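Local coordinates for protein caprin-2 (Danio rerio, PDB 4OUS) that belongs to the C1q-domain proteins and probably takes part in canonical Wnt signalling through its C1q domain, which assembles as a trimer and carries calcium, at residues L72-E77 with L100-G105; L29-L34 with S121-T126. The protein carries 1 engineered substitution. All coordinates share one frame; numbering follows the deposited sequence.

Contact 1 of 2, residues L72-E77 with L100-G105; sequences LMRNEE and LQLFQG
R74 and L102 meet where the two sheets of the C1q jelly-roll sandwich face each other near an edge. CG of R74 lies 3.7 Å from CD2 of L102, and the two side chains run alongside each other, pointing opposite ways. Further in, CD2 of L72 meets CD1 of L100 at 4.3 Å, a looser apolar touch between buried leucines. In R74, chi1 of -174° turns CG away from the backbone N, and the bends at chi2 and chi3 then lead the guanidinium clear of the leucines. The charged end does not reach segment 100-105 directly. Instead the single N-H of NE is shared between two waters, and each water donates to O of Q101; one lies 2.9 Å from NE of R74. On the other side NH1 and NH2 together form a salt bridge to one carboxylate oxygen of E77. NH2 of R74 reaches OE1 of E77 at 2.9 Å and NH1 of R74 reaches the same OE1 at 3.1 Å. OE1 of E77 lies at the guanidinium edge, in its plane, while both nitrogens come to it from one face of the carboxylate. A leucine in place of R74 would probably leave the E77 carboxylate without this partner and break the water link to Q101. Behind the contact, L72 packs on V80 and L110, and L102 on Y53 and F55. A type II' turn from R74 to E77 joins strands 68-74 and 77-84. Its N75 is held from strand 107-114 and the loop before it: OD1 bonds to N of Q107, ND2 to OD1 of D106.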
loop_
_atom_site.group_PDB
_atom_site.type_symbol
_atom_site.label_atom_id
_atom_site.label_comp_id
_atom_site.label_asym_id
_atom_site.label_seq_id
_atom_site.Cartn_x
_atom_site.Cartn_y
_atom_site.Cartn_z
ATOM N N LEU A 72 10.770 8.039 -2.689
ATOM C CA LEU A 72 10.463 7.727 -4.079
ATOM C C LEU A 72 10.888 8.927 -4.918
ATOM O O LEU A 72 10.378 10.034 -4.728
ATOM C CB LEU A 72 8.978 7.438 -4.273
ATOM C CG LEU A 72 8.546 7.138 -5.712
ATOM C CD1 LEU A 72 8.998 5.765 -6.170
ATOM C CD2 LEU A 72 7.031 7.308 -5.888
ATOM N N MET A 73 11.851 8.699 -5.799
ATOM C CA MET A 73 12.464 9.729 -6.623
ATOM C C MET A 73 11.931 9.686 -8.037
ATOM O O MET A 73 11.723 8.604 -8.591
ATOM C CB MET A 73 13.980 9.535 -6.675
ATOM C CG MET A 73 14.655 9.369 -5.325
ATOM S SD MET A 73 14.593 10.861 -4.299
ATOM C CE MET A 73 15.576 11.985 -5.284
ATOM N N ARG A 74 11.739 10.857 -8.633
ATOM C CA ARG A 74 11.562 10.950 -10.074
ATOM C C ARG A 74 12.681 11.856 -10.566
ATOM O O ARG A 74 12.748 13.036 -10.203
ATOM C CB ARG A 74 10.181 11.493 -10.451
ATOM C CG ARG A 74 9.894 11.472 -11.945
ATOM C CD ARG A 74 10.318 12.758 -12.645
ATOM N NE ARG A 74 9.403 13.867 -12.392
ATOM C CZ ARG A 74 9.679 14.931 -11.647
ATOM N NH1 ARG A 74 8.764 15.883 -11.519
ATOM N NH2 ARG A 74 10.848 15.054 -11.032
ATOM N N ASN A 75 13.567 11.283 -11.375
ATOM C CA ASN A 75 14.834 11.917 -11.735
ATOM C C ASN A 75 15.559 12.307 -10.438
ATOM O O ASN A 75 15.908 11.411 -9.669
ATOM C CB ASN A 75 14.601 13.073 -12.715
ATOM C CG ASN A 75 13.995 12.578 -14.023
ATOM O OD1 ASN A 75 14.182 11.417 -14.397
ATOM N ND2 ASN A 75 13.263 13.443 -14.713
ATOM N N GLU A 76 15.771 13.589 -10.159
ATOM C CA GLU A 76 16.498 13.977 -8.947
ATOM C C GLU A 76 15.591 14.574 -7.859
ATOM O O GLU A 76 16.080 15.167 -6.894
ATOM C CB GLU A 76 17.610 14.976 -9.305
ATOM C CG GLU A 76 17.092 16.335 -9.749
ATOM C CD GLU A 76 17.967 17.019 -10.785
ATOM O OE1 GLU A 76 19.159 16.669 -10.894
ATOM O OE2 GLU A 76 17.450 17.903 -11.504
ATOM N N GLU A 77 14.280 14.396 -7.997
ATOM C CA GLU A 77 13.314 15.025 -7.102
ATOM C C GLU A 77 12.600 14.022 -6.199
ATOM O O GLU A 77 12.122 12.987 -6.670
ATOM C CB GLU A 77 12.278 15.788 -7.930
ATOM C CG GLU A 77 11.263 16.556 -7.112
ATOM C CD GLU A 77 10.253 17.307 -7.963
ATOM O OE1 GLU A 77 10.347 17.256 -9.209
ATOM O OE2 GLU A 77 9.350 17.947 -7.378
ATOM N N LEU A 100 1.970 9.199 -10.692
ATOM C CA LEU A 100 2.806 10.244 -11.264
ATOM C C LEU A 100 2.617 10.378 -12.758
ATOM O O LEU A 100 2.499 9.383 -13.472
ATOM C CB LEU A 100 4.281 9.962 -10.997
ATOM C CG LEU A 100 4.721 9.790 -9.545
ATOM C CD1 LEU A 100 6.207 9.480 -9.503
ATOM C CD2 LEU A 100 4.400 11.026 -8.718
ATOM N N GLN A 101 2.625 11.624 -13.223
ATOM C CA GLN A 101 2.700 11.932 -14.638
ATOM C C GLN A 101 4.159 11.888 -15.057
ATOM O O GLN A 101 4.957 12.706 -14.600
ATOM C CB GLN A 101 2.106 13.313 -14.919
ATOM C CG GLN A 101 2.200 13.749 -16.367
ATOM C CD GLN A 101 1.309 12.927 -17.270
ATOM O OE1 GLN A 101 0.129 12.726 -16.983
ATOM N NE2 GLN A 101 1.871 12.438 -18.369
ATOM N N LEU A 102 4.510 10.941 -15.920
ATOM C CA LEU A 102 5.885 10.797 -16.379
ATOM C C LEU A 102 6.004 11.151 -17.849
ATOM O O LEU A 102 5.049 11.016 -18.613
ATOM C CB LEU A 102 6.392 9.373 -16.165
ATOM C CG LEU A 102 6.379 8.831 -14.738
ATOM C CD1 LEU A 102 6.927 7.417 -14.736
ATOM C CD2 LEU A 102 7.173 9.719 -13.799
ATOM N N PHE A 103 7.196 11.592 -18.229
ATOM C CA PHE A 103 7.548 11.790 -19.625
ATOM C C PHE A 103 8.527 10.721 -20.036
ATOM O O PHE A 103 9.307 10.248 -19.208
ATOM C CB PHE A 103 8.148 13.171 -19.841
ATOM C CG PHE A 103 7.181 14.276 -19.601
ATOM C CD1 PHE A 103 6.467 14.820 -20.655
ATOM C CD2 PHE A 103 6.966 14.763 -18.322
ATOM C CE1 PHE A 103 5.561 15.839 -20.441
ATOM C CE2 PHE A 103 6.063 15.784 -18.101
ATOM C CZ PHE A 103 5.358 16.321 -19.163
ATOM N N GLN A 104 8.488 10.335 -21.306
ATOM C CA GLN A 104 9.408 9.327 -21.806
ATOM C C GLN A 104 10.838 9.683 -21.412
ATOM O O GLN A 104 11.285 10.817 -21.598
ATOM C CB GLN A 104 9.287 9.182 -23.321
ATOM C CG GLN A 104 10.158 8.068 -23.878
ATOM C CD GLN A 104 9.962 7.851 -25.363
ATOM O OE1 GLN A 104 9.019 8.371 -25.958
ATOM N NE2 GLN A 104 10.852 7.072 -25.968
ATOM N N GLY A 105 11.537 8.715 -20.835
ATOM C CA GLY A 105 12.909 8.922 -20.411
ATOM C C GLY A 105 13.065 9.241 -18.934
ATOM O O GLY A 105 14.155 9.079 -18.385
HETATM O O HOH W 1 6.411 13.312 -12.334
HETATM O O HOH W 2 7.673 13.564 -14.714
#

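Contact 2 of 2, residues L29-L34 with S121-T126; sequences LLHTNL and SWKYST
This is a small surface contact between the edge strand 29-34 and the loop that leads into strand 125-134, in the five-stranded sheet of the C1q jelly roll, close to the boundary with the third subunit. Three side chains make it: L29 and H31 from one segment, K123 from the other. All touching goes through the aliphatic part of the lysine, so the contact is van der Waals packing. K123 is modelled in two conformers, and the packing described belongs to one of them. In it, CD of K123 lies 3.9 Å from CD2 of L29, and the two side chains cross at about a right angle. The same methylene reaches the imidazole obliquely, with CD of K123 3.9 Å from NE2 of H31. L29 and H31 also pack on each other. CD2 of L29 sits over one face of the ring, 3.9 Å above its plane and offset toward the rim. A chi1 of -175° swings the L29 side chain away from its own N and across to the lysine. The lysine is bent at chi3 and chi4, and the bend brings its ammonium back to its own loop. NZ of K123 bonds to O of S121 at 2.7 Å, with the donor tilted 21° from the carbonyl plane. NZ of K123 stays 5.1 Å from NE2 of H31, too far for a bond, and a charge on the histidine would probably be mildly disfavoured there. The chain turns a corner at H31. Strand 7-12 lies between the two partners in the sheet: it pairs with 29-34 on one side and 125-134 on the other, and K123 also packs on its A11.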
loop_
_atom_site.group_PDB
_atom_site.type_symbol
_atom_site.label_atom_id
_atom_site.label_comp_id
_atom_site.label_asym_id
_atom_site.label_seq_id
_atom_site.Cartn_x
_atom_site.Cartn_y
_atom_site.Cartn_z
ATOM N N LEU A 29 15.498 -9.183 -7.533
ATOM C CA LEU A 29 14.516 -10.161 -7.965
ATOM C C LEU A 29 13.326 -9.480 -8.619
ATOM O O LEU A 29 12.857 -8.442 -8.139
ATOM C CB LEU A 29 14.072 -11.004 -6.768
ATOM C CG LEU A 29 13.118 -12.158 -7.070
ATOM C CD1 LEU A 29 13.423 -13.324 -6.152
ATOM C CD2 LEU A 29 11.665 -11.735 -6.919
ATOM N N LEU A 30 12.833 -10.076 -9.701
ATOM C CA LEU A 30 11.633 -9.593 -10.371
ATOM C C LEU A 30 10.595 -10.696 -10.519
ATOM O O LEU A 30 10.918 -11.810 -10.949
ATOM C CB LEU A 30 11.973 -9.030 -11.753
ATOM C CG LEU A 30 12.614 -7.646 -11.783
ATOM C CD1 LEU A 30 13.315 -7.409 -13.105
ATOM C CD2 LEU A 30 11.552 -6.580 -11.557
ATOM N N HIS A 31 9.351 -10.385 -10.174
ATOM C CA HIS A 31 8.234 -11.253 -10.516
ATOM C C HIS A 31 7.697 -10.936 -11.900
ATOM O O HIS A 31 7.178 -11.822 -12.582
ATOM C CB HIS A 31 7.109 -11.121 -9.495
ATOM C CG HIS A 31 7.440 -11.711 -8.163
ATOM N ND1 HIS A 31 7.448 -10.969 -7.002
ATOM C CD2 HIS A 31 7.773 -12.972 -7.805
ATOM C CE1 HIS A 31 7.773 -11.746 -5.985
ATOM N NE2 HIS A 31 7.972 -12.968 -6.443
ATOM N N THR A 32 7.748 -9.663 -12.292
ATOM C CA THR A 32 7.299 -9.222 -13.611
ATOM C C THR A 32 8.135 -8.040 -14.068
ATOM O O THR A 32 8.597 -7.245 -13.250
ATOM C CB THR A 32 5.806 -8.794 -13.632
ATOM O OG1 THR A 32 5.553 -7.858 -12.576
ATOM C CG2 THR A 32 4.867 -9.984 -13.495
ATOM N N ASN A 33 8.313 -7.921 -15.379
ATOM C CA ASN A 33 8.986 -6.772 -15.969
ATOM C C ASN A 33 8.471 -6.569 -17.394
ATOM O O ASN A 33 9.240 -6.533 -18.356
ATOM C CB ASN A 33 10.509 -6.950 -15.935
ATOM C CG ASN A 33 11.272 -5.634 -16.095
ATOM O OD1 ASN A 33 10.702 -4.543 -16.040
ATOM N ND2 ASN A 33 12.579 -5.741 -16.292
ATOM N N LEU A 34 7.151 -6.463 -17.512
ATOM C CA LEU A 34 6.498 -6.192 -18.790
ATOM C C LEU A 34 6.981 -4.858 -19.325
ATOM O O LEU A 34 6.902 -3.839 -18.631
ATOM C CB LEU A 34 4.978 -6.174 -18.639
ATOM C CG LEU A 34 4.317 -7.462 -18.160
ATOM C CD1 LEU A 34 2.832 -7.236 -17.947
ATOM C CD2 LEU A 34 4.545 -8.598 -19.150
ATOM N N SER A 121 14.831 -14.338 1.138
ATOM C CA SER A 121 14.062 -15.070 0.146
ATOM C C SER A 121 12.552 -14.967 0.356
ATOM O O SER A 121 11.797 -15.359 -0.526
ATOM C CB SER A 121 14.474 -16.544 0.136
ATOM O OG SER A 121 14.142 -17.168 1.363
ATOM N N TRP A 122 12.096 -14.455 1.501
ATOM C CA TRP A 122 10.651 -14.286 1.683
ATOM C C TRP A 122 10.144 -12.935 1.160
ATOM O O TRP A 122 8.944 -12.677 1.201
ATOM C CB TRP A 122 10.240 -14.503 3.143
ATOM C CG TRP A 122 9.754 -15.916 3.389
ATOM C CD1 TRP A 122 9.955 -17.002 2.584
ATOM C CD2 TRP A 122 8.977 -16.383 4.502
ATOM N NE1 TRP A 122 9.363 -18.118 3.134
ATOM C CE2 TRP A 122 8.753 -17.762 4.310
ATOM C CE3 TRP A 122 8.453 -15.769 5.645
ATOM C CZ2 TRP A 122 8.026 -18.532 5.218
ATOM C CZ3 TRP A 122 7.735 -16.538 6.544
ATOM C CH2 TRP A 122 7.526 -17.900 6.325
ATOM N N LYS A 123 11.055 -12.096 0.673
ATOM C CA LYS A 123 10.686 -10.939 -0.141
ATOM C C LYS A 123 9.755 -9.967 0.602
ATOM O O LYS A 123 8.621 -9.706 0.187
ATOM C CB LYS A 123 10.069 -11.427 -1.459
ATOM C CG LYS A 123 11.054 -12.278 -2.271
ATOM C CD LYS A 123 10.395 -13.019 -3.430
ATOM C CE LYS A 123 9.831 -14.371 -3.013
ATOM N NZ LYS A 123 10.884 -15.425 -3.021
ATOM N N TYR A 124 10.265 -9.430 1.708
ATOM C CA TYR A 124 9.570 -8.400 2.479
ATOM C C TYR A 124 9.663 -7.017 1.840
ATOM O O TYR A 124 8.739 -6.209 1.958
ATOM C CB TYR A 124 10.146 -8.311 3.891
ATOM C CG TYR A 124 9.935 -9.534 4.731
ATOM C CD1 TYR A 124 8.779 -9.689 5.476
ATOM C CD2 TYR A 124 10.898 -10.534 4.799
ATOM C CE1 TYR A 124 8.575 -10.804 6.261
ATOM C CE2 TYR A 124 10.701 -11.660 5.584
ATOM C CZ TYR A 124 9.537 -11.778 6.312
ATOM O OH TYR A 124 9.304 -12.878 7.102
ATOM N N SER A 125 10.792 -6.739 1.195
ATOM C CA SER A 125 11.117 -5.406 0.708
ATOM C C SER A 125 10.938 -5.351 -0.794
ATOM O O SER A 125 11.670 -6.022 -1.538
ATOM C CB SER A 125 12.544 -5.038 1.116
ATOM O OG SER A 125 12.632 -4.957 2.534
ATOM N N THR A 126 9.953 -4.569 -1.229
ATOM C CA THR A 126 9.405 -4.637 -2.574
ATOM C C THR A 126 9.184 -3.251 -3.175
ATOM O O THR A 126 9.015 -2.253 -2.464
ATOM C CB THR A 126 8.057 -5.349 -2.562
ATOM O OG1 THR A 126 7.197 -4.609 -1.688
ATOM C CG2 THR A 126 8.186 -6.792 -2.082
#

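How the contacts relate
Contacts 1 and 2 lie on opposite sides of the centre of the chain, with their own centres 21 Å apart. Their nearest atoms are about 9 Å apart, so they do not touch within one subunit. Both reach the same five-stranded sheet, at its two outermost strands, 29-34 and 93-102. The trimer brings the two regions together across subunit boundaries. L100 of contact 1 packs on H31 of the second subunit, and K123 of contact 2 packs on M79 of the third. Within its own chain M79 touches R74 and L100. Residues of one contact thus face those of the other, or their close neighbours, at the subunit interfaces.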